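Long-range contacts in deseasin MCP-01 (Pseudoalteromonas sp., PDB 3VV3), which degrades collagen by cleaving its peptide bonds, as a serine protease of the subtilisin family: residues L12-N16 and A27-P32; T21-A27 and D229-N233; S224-T228 and G268-T273. All coordinates share one frame. Residues are numbered along the deposited sequence.

Contact 1: L12-N16 and A27-P32; sequences LWGLN and ADIDAP. With CA (calcium ion), chain D; CA (calcium ion), chain E.
Residues 13-15 adopt helical backbone angles and lie against the approach to helix 31-34, with Gly-14 CA 4.7 Å from Asp-28 CA and Leu-15 CA 5.0 Å from Ala-31 CA. Two backbone bonds fix this register: Ile-29 N to Gly-14 O (3.0 Å) and Ala-31 N to Leu-15 O (3.1 Å). Leu-15 (m, t) sets CB 3.8 Å from Ala-31 CB and CD2 3.9 Å from CD1 of Ile-29 (p, t). Trp-13, chi1 p and chi2 -96°, turns its indole so that CE3 is 3.4 Å from Ala-27 O at the ring edge, while NE1 donates a hydrogen bond to Ser-252 O. Asp-28 (p) grips calcium D with OD1 and OD2 (both 2.6 Å), OD2 also accepting from Asn-17 N; Asp-30 (m) bridges, its OD1 2.5 Å from calcium D and 2.6 Å from calcium E, its OD2 2.5 Å from calcium E and bonded to Asn-320 ND2. Asp-30 N donates to Asp-28 OD1 (2.9 Å), an Asx turn within a two-calcium site to which Asp-26 and waters also contribute.

Contact 2: T21-A27 and D229-N233; sequences TGGTADA and DSRDN. With CA (calcium ion), chain D; CA (calcium ion), chain E.
Ala-27 sets its methyl over the turn 229-232, with CB 3.4 Å from Ser-230 O and 3.5 Å from Asp-232 CG. Neither segment is regular: Thr-24 to Ala-27 form a type II turn, closed by Ala-27 N to Thr-24 O (3.1 Å), and Asp-229 to Asp-232 a type I turn, closed by Asp-232 N to Asp-229 O (2.9 Å). Nearest CA pairs are Gly-23 with Ser-230 (4.7 Å), Thr-24 with Arg-231 (4.8 Å) and Ala-27 with Asp-232 (5.2 Å). The direct bond between the turns runs from Thr-24 N to Ser-230 O (2.8 Å, nearly straight), and Gly-23 CA adds a CH...O contact to Ser-230 O at 3.4 Å; a CB on Gly-23 would collide with that oxygen. Two waters bridge the segments: water 6 between Thr-21 O and Ser-230 OG (2.7 Å each), water 7 between Thr-24 OG1 (2.7 Å) and Arg-231 O (2.9 Å). Asp-229 (p) organises its own loop: OD1 accepts from Arg-231 N, an Asx turn, and from Asn-233 N (both 2.9 Å). Arg-231 (m, p, p) folds back so that NH1 donates to Ser-230 OG (3.0 Å), and its guanidinium also pairs with Asp-141 of the second subunit. Asp-26 (t) faces away and binds calcium D through OD1 (2.3 Å) and calcium E through OD1 and OD2 (both 2.5 Å). The contact thus joins the calcium-binding loop preceding helix 31-34 to the loop leaving strand 222-228 of the parallel sheet, where Asp-232 forms a salt bridge with Arg-318 of strand 317-318.

Contact 3: S224-T228 and G268-T273; sequences SIAST and GTSMAT
Gly-268 is the N-cap of helix 269-284; at its phi/psi of 163/167° a CB would jam against the preceding carbonyl O. Its own O lies 4.0 Å from Ser-227 OG, whose hydrogen-bond partner is Ser-235. Thr-269 opens the helix beside extended strand 224-228, its CA 4.9 Å from Ser-227 CA; with chi1 p it places CG2 3.8 Å from both N and CB of Ser-227, and CB 3.9 Å from Ile-225 O, while OG1 bonds to Gly-201. The short axes pass 6.9 Å apart at 114°, so the helix start lies across the strand. Ser-270 (m) points away from the strand and makes a weak bond with His-105; with Asp-50 the two have charge-relay geometry, consistent with the Ser-His-Asp triad of subtilisins, whose nucleophile occurs in such a Gly-Thr-Ser-Met-Ala sequence at a helix N-terminus. Met-271 (m, p) starts sideways and packs on His-105 and His-108 of helix 105-114. Ala-272 points at the strand, its CB 3.7 Å from CG2 of Ile-225 (m, m), 3.7 Å from Ala-226 O and 3.9 Å from Ser-227 CA. Thr-273, its CA 5.8 Å from Ile-225 CA, keeps chi1 m, so OG1 donates to Thr-269 O one turn back (3.0 Å) and stands 4.1 Å from Ile-225 CB; its side chain also touches Val-197 and Ala-199 of neighbouring strand 195-199.

Along the chain contact 2 crosses both contact 1 and contact 3, while contact 1 closes before contact 3 opens; strand segment 224-228 of contact 3 runs directly into loop 229-233 of contact 2. Contacts 1 and 2 have centres about 10 Å apart, share Ala-27 and both reach the two calcium ions; the centre of contact 3 is about 15 Å from each. Trp-13 connects all three, its CH2 lying 3.1 Å from Asp-229 C and 3.7 Å from Thr-228 O. The N-terminal calcium loop therefore packs against the loop that follows strand 222-228, whose residues 224-228 pack against the start of helix 269-284, which carries the probable nucleophile Ser-270.

Contact 1: L12-N16 and A27-P32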
ATOM      1  N   LEU A  12      17.243   4.246   9.087  1.00  9.63           N
ATOM      2  CA  LEU A  12      16.904   2.823   9.163  1.00  7.65           C
ATOM      3  C   LEU A  12      16.757   2.336  10.604  1.00  6.83           C
ATOM      4  O   LEU A  12      17.580   1.569  11.107  1.00  8.68           O
ATOM      5  CB  LEU A  12      17.962   1.992   8.417  1.00  7.63           C
ATOM      6  CG  LEU A  12      18.113   2.388   6.946  1.00  7.54           C
ATOM      7  CD1 LEU A  12      19.274   1.633   6.283  1.00  5.35           C
ATOM      8  CD2 LEU A  12      16.801   2.174   6.165  1.00  7.52           C
ATOM      9  N   TRP A  13      15.693   2.764  11.275  1.00  7.66           N
ATOM     10  CA  TRP A  13      15.539   2.435  12.686  1.00  7.88           C
ATOM     11  C   TRP A  13      15.425   0.918  12.908  1.00  6.85           C
ATOM     12  O   TRP A  13      15.869   0.388  13.926  1.00  8.36           O
ATOM     13  CB  TRP A  13      14.323   3.167  13.273  1.00  7.21           C
ATOM     14  CG  TRP A  13      13.020   2.642  12.745  1.00  7.72           C
ATOM     15  CD1 TRP A  13      12.283   3.139  11.707  1.00  7.50           C
ATOM     16  CD2 TRP A  13      12.317   1.499  13.228  1.00  9.39           C
ATOM     17  NE1 TRP A  13      11.155   2.375  11.522  1.00  6.12           N
ATOM     18  CE2 TRP A  13      11.152   1.362  12.447  1.00  7.00           C
ATOM     19  CE3 TRP A  13      12.555   0.581  14.255  1.00  6.28           C
ATOM     20  CZ2 TRP A  13      10.230   0.335  12.655  1.00  6.56           C
ATOM     21  CZ3 TRP A  13      11.641  -0.433  14.464  1.00  7.79           C
ATOM     22  CH2 TRP A  13      10.491  -0.551  13.664  1.00  8.58           C
ATOM     23  N   GLY A  14      14.841   0.214  11.941  1.00  7.00           N
ATOM     24  CA  GLY A  14      14.664  -1.222  12.068  1.00  6.23           C
ATOM     25  C   GLY A  14      15.981  -1.966  12.209  1.00  6.21           C
ATOM     26  O   GLY A  14      16.049  -3.012  12.852  1.00  8.07           O
ATOM     27  N   LEU A  15      17.027  -1.427  11.593  1.00  5.53           N
ATOM     28  CA  LEU A  15      18.350  -2.047  11.664  1.00  7.62           C
ATOM     29  C   LEU A  15      19.084  -1.576  12.917  1.00  9.04           C
ATOM     30  O   LEU A  15      19.767  -2.356  13.605  1.00  6.90           O
ATOM     31  CB  LEU A  15      19.179  -1.706  10.419  1.00  6.90           C
ATOM     32  CG  LEU A  15      18.592  -2.082   9.051  1.00  5.15           C
ATOM     33  CD1 LEU A  15      19.585  -1.752   7.940  1.00  8.77           C
ATOM     34  CD2 LEU A  15      18.226  -3.564   9.019  1.00  6.98           C
ATOM     35  N   ASN A  16      18.931  -0.290  13.213  1.00  8.40           N
ATOM     36  CA  ASN A  16      19.564   0.303  14.386  1.00  8.96           C
ATOM     37  C   ASN A  16      18.724   1.467  14.898  1.00  7.60           C
ATOM     38  O   ASN A  16      18.538   2.458  14.201  1.00 10.24           O
ATOM     39  CB  ASN A  16      20.973   0.779  14.039  1.00 12.89           C
ATOM     40  CG  ASN A  16      21.746   1.244  15.257  1.00 13.52           C
ATOM     41  OD1 ASN A  16      22.073   2.428  15.389  1.00 17.50           O
ATOM     42  ND2 ASN A  16      22.039   0.315  16.157  1.00  6.54           N
ATOM     43  N   ALA A  27      14.754  -0.791  20.036  1.00  9.65           N
ATOM     44  CA  ALA A  27      13.653  -1.455  19.353  1.00  8.97           C
ATOM     45  C   ALA A  27      14.100  -1.643  17.910  1.00  8.95           C
ATOM     46  O   ALA A  27      13.792  -0.836  17.040  1.00  7.73           O
ATOM     47  CB  ALA A  27      12.387  -0.621  19.419  1.00  7.78           C
ATOM     48  N   ASP A  28      14.868  -2.701  17.678  1.00  7.47           N
ATOM     49  CA  ASP A  28      15.498  -2.934  16.384  1.00  7.88           C
ATOM     50  C   ASP A  28      15.992  -4.372  16.334  1.00  7.97           C
ATOM     51  O   ASP A  28      15.846  -5.118  17.303  1.00  6.53           O
ATOM     52  CB  ASP A  28      16.643  -1.937  16.122  1.00  5.94           C
ATOM     53  CG  ASP A  28      17.764  -2.033  17.154  1.00  7.63           C
ATOM     54  OD1 ASP A  28      18.186  -3.165  17.470  1.00  6.16           O
ATOM     55  OD2 ASP A  28      18.225  -0.973  17.631  1.00  8.44           O
ATOM     56  N   ILE A  29      16.565  -4.768  15.203  1.00  6.77           N
ATOM     57  CA  ILE A  29      16.980  -6.154  15.027  1.00  7.67           C
ATOM     58  C   ILE A  29      18.459  -6.373  15.338  1.00  8.44           C
ATOM     59  O   ILE A  29      18.987  -7.462  15.121  1.00  7.81           O
ATOM     60  CB  ILE A  29      16.636  -6.685  13.595  1.00  4.22           C
ATOM     61  CG1 ILE A  29      17.540  -6.051  12.528  1.00  7.04           C
ATOM     62  CG2 ILE A  29      15.162  -6.448  13.297  1.00  6.39           C
ATOM     63  CD1 ILE A  29      17.375  -6.667  11.134  1.00  8.73           C
ATOM     64  N   ASP A  30      19.119  -5.340  15.863  1.00  6.64           N
ATOM     65  CA  ASP A  30      20.538  -5.432  16.219  1.00  6.97           C
ATOM     66  C   ASP A  30      21.408  -5.796  15.014  1.00  8.36           C
ATOM     67  O   ASP A  30      22.279  -6.668  15.112  1.00  9.80           O
ATOM     68  CB  ASP A  30      20.768  -6.456  17.349  1.00  7.48           C
ATOM     69  CG  ASP A  30      20.422  -5.908  18.739  1.00  7.94           C
ATOM     70  OD1 ASP A  30      20.355  -4.674  18.905  1.00  7.11           O
ATOM     71  OD2 ASP A  30      20.237  -6.715  19.669  1.00  5.93           O
ATOM     72  N   ALA A  31      21.187  -5.123  13.886  1.00  6.66           N
ATOM     73  CA  ALA A  31      21.934  -5.418  12.664  1.00  8.90           C
ATOM     74  C   ALA A  31      23.434  -5.099  12.762  1.00 11.06           C
ATOM     75  O   ALA A  31      24.258  -5.896  12.327  1.00  7.87           O
ATOM     76  CB  ALA A  31      21.311  -4.713  11.462  1.00  9.29           C
ATOM     77  N   PRO A  32      23.797  -3.924  13.315  1.00 11.89           N
ATOM     78  CA  PRO A  32      25.238  -3.627  13.373  1.00  8.99           C
ATOM     79  C   PRO A  32      26.003  -4.646  14.208  1.00  9.36           C
ATOM     80  O   PRO A  32      27.140  -4.991  13.881  1.00 12.81           O
ATOM     81  CB  PRO A  32      25.286  -2.243  14.032  1.00 11.50           C
ATOM     82  CG  PRO A  32      23.932  -1.628  13.703  1.00 11.68           C
ATOM     83  CD  PRO A  32      22.978  -2.789  13.789  1.00 11.43           C
TER
HETATM   84 CA    CA D 402      20.060  -2.150  18.998  1.00 30.00          CA
HETATM   85 CA    CA E 403      19.512  -5.086  21.355  1.00 30.00          CA
HETATM   86  O   HOH W   1      22.154  -2.120  20.002  1.00  5.64           O
HETATM   87  O   HOH W   2      20.123   0.120  19.456  1.00  8.59           O
HETATM   88  O   HOH W   3      21.528  -2.189  16.880  1.00  8.07           O
HETATM   89  O   HOH W   4      21.581  -4.346  21.831  1.00 12.47           O
HETATM   90  O   HOH W   5      20.340  -6.312  23.352  1.00 20.40           O

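Contact 2: T21-A27 and D229-N233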
ATOM      1  N   THR A  21      14.210   8.254  15.353  1.00 16.20           N
ATOM      2  CA  THR A  21      12.985   8.517  14.596  1.00 12.47           C
ATOM      3  C   THR A  21      11.809   8.750  15.535  1.00 14.50           C
ATOM      4  O   THR A  21      10.656   8.728  15.116  1.00 16.34           O
ATOM      5  CB  THR A  21      12.639   7.383  13.592  1.00 12.02           C
ATOM      6  OG1 THR A  21      12.188   6.225  14.305  1.00 15.01           O
ATOM      7  CG2 THR A  21      13.855   7.025  12.754  1.00 16.39           C
ATOM      8  N   GLY A  22      12.108   8.980  16.811  1.00 12.98           N
ATOM      9  CA  GLY A  22      11.086   9.287  17.794  1.00 15.13           C
ATOM     10  C   GLY A  22      10.565   8.079  18.548  1.00 15.33           C
ATOM     11  O   GLY A  22       9.572   8.176  19.272  1.00 14.96           O
ATOM     12  N   GLY A  23      11.237   6.941  18.388  1.00 10.13           N
ATOM     13  CA  GLY A  23      10.824   5.724  19.059  1.00 10.08           C
ATOM     14  C   GLY A  23      11.649   5.387  20.287  1.00 14.90           C
ATOM     15  O   GLY A  23      12.154   6.271  20.986  1.00 16.14           O
ATOM     16  N   THR A  24      11.780   4.096  20.558  1.00 12.35           N
ATOM     17  CA  THR A  24      12.451   3.625  21.760  1.00 10.53           C
ATOM     18  C   THR A  24      13.799   3.041  21.390  1.00 13.78           C
ATOM     19  O   THR A  24      13.883   2.191  20.502  1.00  9.74           O
ATOM     20  CB  THR A  24      11.626   2.538  22.448  1.00 12.32           C
ATOM     21  OG1 THR A  24      10.314   3.043  22.734  1.00 16.29           O
ATOM     22  CG2 THR A  24      12.306   2.086  23.739  1.00 16.35           C
ATOM     23  N   ALA A  25      14.857   3.500  22.056  1.00 12.89           N
ATOM     24  CA  ALA A  25      16.189   2.961  21.788  1.00 12.84           C
ATOM     25  C   ALA A  25      16.196   1.434  21.928  1.00  8.46           C
ATOM     26  O   ALA A  25      15.606   0.878  22.855  1.00 10.78           O
ATOM     27  CB  ALA A  25      17.242   3.608  22.705  1.00 15.00           C
ATOM     28  N   ASP A  26      16.862   0.775  20.982  1.00  9.20           N
ATOM     29  CA  ASP A  26      17.023  -0.685  20.933  1.00  8.92           C
ATOM     30  C   ASP A  26      15.804  -1.485  20.470  1.00  8.32           C
ATOM     31  O   ASP A  26      15.817  -2.721  20.520  1.00  9.89           O
ATOM     32  CB  ASP A  26      17.583  -1.276  22.232  1.00  8.86           C
ATOM     33  CG  ASP A  26      18.301  -2.594  21.989  1.00  8.77           C
ATOM     34  OD1 ASP A  26      18.999  -2.683  20.962  1.00  8.94           O
ATOM     35  OD2 ASP A  26      18.157  -3.531  22.794  1.00  6.07           O
ATOM     36  N   ALA A  27      14.754  -0.791  20.036  1.00  9.65           N
ATOM     37  CA  ALA A  27      13.653  -1.455  19.353  1.00  8.97           C
ATOM     38  C   ALA A  27      14.100  -1.643  17.910  1.00  8.95           C
ATOM     39  O   ALA A  27      13.792  -0.836  17.040  1.00  7.73           O
ATOM     40  CB  ALA A  27      12.387  -0.621  19.419  1.00  7.78           C
ATOM     41  N   ASP A 229       6.773  -1.605  15.231  1.00  6.43           N
ATOM     42  CA  ASP A 229       7.155  -0.217  15.023  1.00  6.79           C
ATOM     43  C   ASP A 229       8.369   0.204  15.858  1.00  6.63           C
ATOM     44  O   ASP A 229       8.995  -0.615  16.543  1.00  7.63           O
ATOM     45  CB  ASP A 229       5.965   0.734  15.261  1.00  6.74           C
ATOM     46  CG  ASP A 229       5.511   0.773  16.721  1.00 10.88           C
ATOM     47  OD1 ASP A 229       6.307   0.438  17.625  1.00  9.60           O
ATOM     48  OD2 ASP A 229       4.340   1.151  16.962  1.00 11.49           O
ATOM     49  N   SER A 230       8.700   1.485  15.785  1.00  7.43           N
ATOM     50  CA  SER A 230       9.925   1.984  16.409  1.00  7.89           C
ATOM     51  C   SER A 230       9.860   2.012  17.938  1.00 12.10           C
ATOM     52  O   SER A 230      10.860   2.316  18.585  1.00  9.71           O
ATOM     53  CB  SER A 230      10.248   3.386  15.902  1.00  7.78           C
ATOM     54  OG  SER A 230       9.223   4.293  16.287  1.00  9.31           O
ATOM     55  N   ARG A 231       8.689   1.735  18.502  1.00  8.95           N
ATOM     56  CA  ARG A 231       8.542   1.617  19.954  1.00 10.32           C
ATOM     57  C   ARG A 231       8.446   0.147  20.368  1.00  9.96           C
ATOM     58  O   ARG A 231       8.168  -0.170  21.525  1.00  9.67           O
ATOM     59  CB  ARG A 231       7.308   2.385  20.457  1.00 10.35           C
ATOM     60  CG  ARG A 231       7.434   3.900  20.394  1.00  9.37           C
ATOM     61  CD  ARG A 231       7.225   4.412  18.971  1.00 11.52           C
ATOM     62  NE  ARG A 231       5.812   4.440  18.593  1.00 10.49           N
ATOM     63  CZ  ARG A 231       5.373   4.404  17.339  1.00 13.24           C
ATOM     64  NH1 ARG A 231       6.237   4.297  16.340  1.00  9.03           N
ATOM     65  NH2 ARG A 231       4.069   4.448  17.086  1.00 11.86           N
ATOM     66  N   ASP A 232       8.678  -0.746  19.409  1.00  8.05           N
ATOM     67  CA  ASP A 232       8.493  -2.182  19.615  1.00  7.69           C
ATOM     68  C   ASP A 232       7.044  -2.585  19.914  1.00 11.77           C
ATOM     69  O   ASP A 232       6.806  -3.679  20.426  1.00  9.22           O
ATOM     70  CB  ASP A 232       9.460  -2.738  20.682  1.00  8.96           C
ATOM     71  CG  ASP A 232      10.624  -3.524  20.078  1.00 13.16           C
ATOM     72  OD1 ASP A 232      10.628  -3.766  18.851  1.00 10.09           O
ATOM     73  OD2 ASP A 232      11.555  -3.887  20.832  1.00 13.22           O
ATOM     74  N   ASN A 233       6.077  -1.721  19.585  1.00 10.52           N
ATOM     75  CA  ASN A 233       4.668  -2.131  19.609  1.00  9.42           C
ATOM     76  C   ASN A 233       4.437  -3.031  18.416  1.00 10.43           C
ATOM     77  O   ASN A 233       5.229  -3.024  17.471  1.00  6.87           O
ATOM     78  CB  ASN A 233       3.698  -0.959  19.401  1.00 11.30           C
ATOM     79  CG  ASN A 233       3.881   0.180  20.395  1.00 20.69           C
ATOM     80  OD1 ASN A 233       3.993  -0.032  21.602  1.00 21.52           O
ATOM     81  ND2 ASN A 233       3.850   1.415  19.880  1.00 19.88           N
TER
HETATM   82 CA    CA D 402      20.060  -2.150  18.998  1.00 30.00          CA
HETATM   83 CA    CA E 403      19.512  -5.086  21.355  1.00 30.00          CA
HETATM   84  O   HOH W   6       8.734   6.826  15.593  1.00 17.53           O
HETATM   85  O   HOH W   7       8.634   1.370  23.934  1.00 19.73           O
HETATM   86  O   HOH W   1      22.154  -2.120  20.002  1.00  5.64           O
HETATM   87  O   HOH W   2      20.123   0.120  19.456  1.00  8.59           O
HETATM   88  O   HOH W   3      21.528  -2.189  16.880  1.00  8.07           O
HETATM   89  O   HOH W   4      21.581  -4.346  21.831  1.00 12.47           O
HETATM   90  O   HOH W   5      20.340  -6.312  23.352  1.00 20.40           O

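Contact 3: S224-T228 and G268-T273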
ATOM      1  N   SER A 224       5.314 -16.725   8.768  1.00  5.70           N
ATOM      2  CA  SER A 224       4.349 -15.630   8.630  1.00  6.57           C
ATOM      3  C   SER A 224       4.697 -14.498   9.567  1.00  5.69           C
ATOM      4  O   SER A 224       4.863 -14.714  10.771  1.00  7.56           O
ATOM      5  CB  SER A 224       2.918 -16.104   8.948  1.00 10.54           C
ATOM      6  OG  SER A 224       2.500 -17.093   8.036  1.00 23.59           O
ATOM      7  N   ILE A 225       4.766 -13.286   9.024  1.00  4.11           N
ATOM      8  CA  ILE A 225       5.377 -12.172   9.749  1.00  5.01           C
ATOM      9  C   ILE A 225       4.422 -11.005  10.021  1.00  6.42           C
ATOM     10  O   ILE A 225       3.824 -10.458   9.098  1.00  6.08           O
ATOM     11  CB  ILE A 225       6.615 -11.662   8.980  1.00  4.39           C
ATOM     12  CG1 ILE A 225       7.607 -12.817   8.752  1.00  4.31           C
ATOM     13  CG2 ILE A 225       7.259 -10.494   9.710  1.00  6.38           C
ATOM     14  CD1 ILE A 225       7.986 -13.552  10.023  1.00  4.67           C
ATOM     15  N   ALA A 226       4.284 -10.638  11.296  1.00  5.35           N
ATOM     16  CA  ALA A 226       3.558  -9.430  11.684  1.00  4.34           C
ATOM     17  C   ALA A 226       4.533  -8.265  11.707  1.00  6.02           C
ATOM     18  O   ALA A 226       5.756  -8.465  11.755  1.00  5.52           O
ATOM     19  CB  ALA A 226       2.900  -9.611  13.062  1.00  4.92           C
ATOM     20  N   SER A 227       3.996  -7.048  11.701  1.00  4.25           N
ATOM     21  CA  SER A 227       4.815  -5.845  11.676  1.00  5.72           C
ATOM     22  C   SER A 227       4.925  -5.193  13.055  1.00  6.29           C
ATOM     23  O   SER A 227       3.957  -5.149  13.812  1.00  5.90           O
ATOM     24  CB  SER A 227       4.229  -4.836  10.680  1.00  6.03           C
ATOM     25  OG  SER A 227       4.940  -3.609  10.729  1.00  4.88           O
ATOM     26  N   THR A 228       6.114  -4.680  13.359  1.00  6.27           N
ATOM     27  CA  THR A 228       6.353  -3.906  14.581  1.00  4.92           C
ATOM     28  C   THR A 228       6.834  -2.500  14.243  1.00  6.58           C
ATOM     29  O   THR A 228       7.264  -2.225  13.113  1.00  4.65           O
ATOM     30  CB  THR A 228       7.388  -4.601  15.499  1.00  6.78           C
ATOM     31  OG1 THR A 228       8.650  -4.713  14.819  1.00  7.05           O
ATOM     32  CG2 THR A 228       6.906  -5.988  15.887  1.00  7.85           C
ATOM     33  N   GLY A 268       4.093  -1.394   6.242  1.00  7.38           N
ATOM     34  CA  GLY A 268       3.229  -2.547   6.056  1.00  6.30           C
ATOM     35  C   GLY A 268       3.900  -3.826   6.512  1.00  6.49           C
ATOM     36  O   GLY A 268       5.107  -3.856   6.760  1.00  5.73           O
ATOM     37  N   THR A 269       3.121  -4.890   6.643  1.00  5.93           N
ATOM     38  CA  THR A 269       3.725  -6.194   6.868  1.00  6.76           C
ATOM     39  C   THR A 269       4.619  -6.578   5.681  1.00  6.44           C
ATOM     40  O   THR A 269       5.519  -7.401   5.826  1.00  4.72           O
ATOM     41  CB  THR A 269       2.667  -7.285   7.140  1.00  3.53           C
ATOM     42  OG1 THR A 269       1.661  -7.258   6.120  1.00  6.45           O
ATOM     43  CG2 THR A 269       2.004  -7.036   8.490  1.00  5.28           C
ATOM     44  N   SER A 270       4.373  -5.967   4.521  1.00  4.16           N
ATOM     45  CA  SER A 270       5.222  -6.156   3.347  1.00  7.72           C
ATOM     46  C   SER A 270       6.655  -5.688   3.588  1.00  6.06           C
ATOM     47  O   SER A 270       7.579  -6.148   2.929  1.00  5.05           O
ATOM     48  CB  SER A 270       4.648  -5.413   2.138  1.00  8.45           C
ATOM     49  OG  SER A 270       3.501  -6.073   1.640  1.00 17.53           O
ATOM     50  N   MET A 271       6.829  -4.765   4.525  1.00  5.39           N
ATOM     51  CA  MET A 271       8.154  -4.237   4.871  1.00  4.18           C
ATOM     52  C   MET A 271       8.803  -5.053   5.989  1.00  5.10           C
ATOM     53  O   MET A 271      10.032  -5.119   6.098  1.00  5.29           O
ATOM     54  CB  MET A 271       8.049  -2.758   5.290  1.00  4.62           C
ATOM     55  CG  MET A 271       7.822  -1.765   4.142  1.00  6.96           C
ATOM     56  SD  MET A 271       6.221  -1.911   3.302  1.00  8.14           S
ATOM     57  CE  MET A 271       6.766  -2.568   1.721  1.00 10.53           C
ATOM     58  N   ALA A 272       7.974  -5.672   6.824  1.00  4.98           N
ATOM     59  CA  ALA A 272       8.470  -6.531   7.896  1.00  4.33           C
ATOM     60  C   ALA A 272       9.041  -7.826   7.312  1.00  5.05           C
ATOM     61  O   ALA A 272      10.089  -8.316   7.737  1.00  4.96           O
ATOM     62  CB  ALA A 272       7.340  -6.846   8.891  1.00  4.66           C
ATOM     63  N   THR A 273       8.330  -8.374   6.332  1.00  3.41           N
ATOM     64  CA  THR A 273       8.707  -9.627   5.690  1.00  4.68           C
ATOM     65  C   THR A 273      10.167  -9.669   5.198  1.00  4.65           C
ATOM     66  O   THR A 273      10.892 -10.628   5.502  1.00  4.69           O
ATOM     67  CB  THR A 273       7.680  -9.956   4.578  1.00  4.13           C
ATOM     68  OG1 THR A 273       6.400 -10.152   5.200  1.00  7.28           O
ATOM     69  CG2 THR A 273       8.049 -11.211   3.802  1.00  5.01           C
TER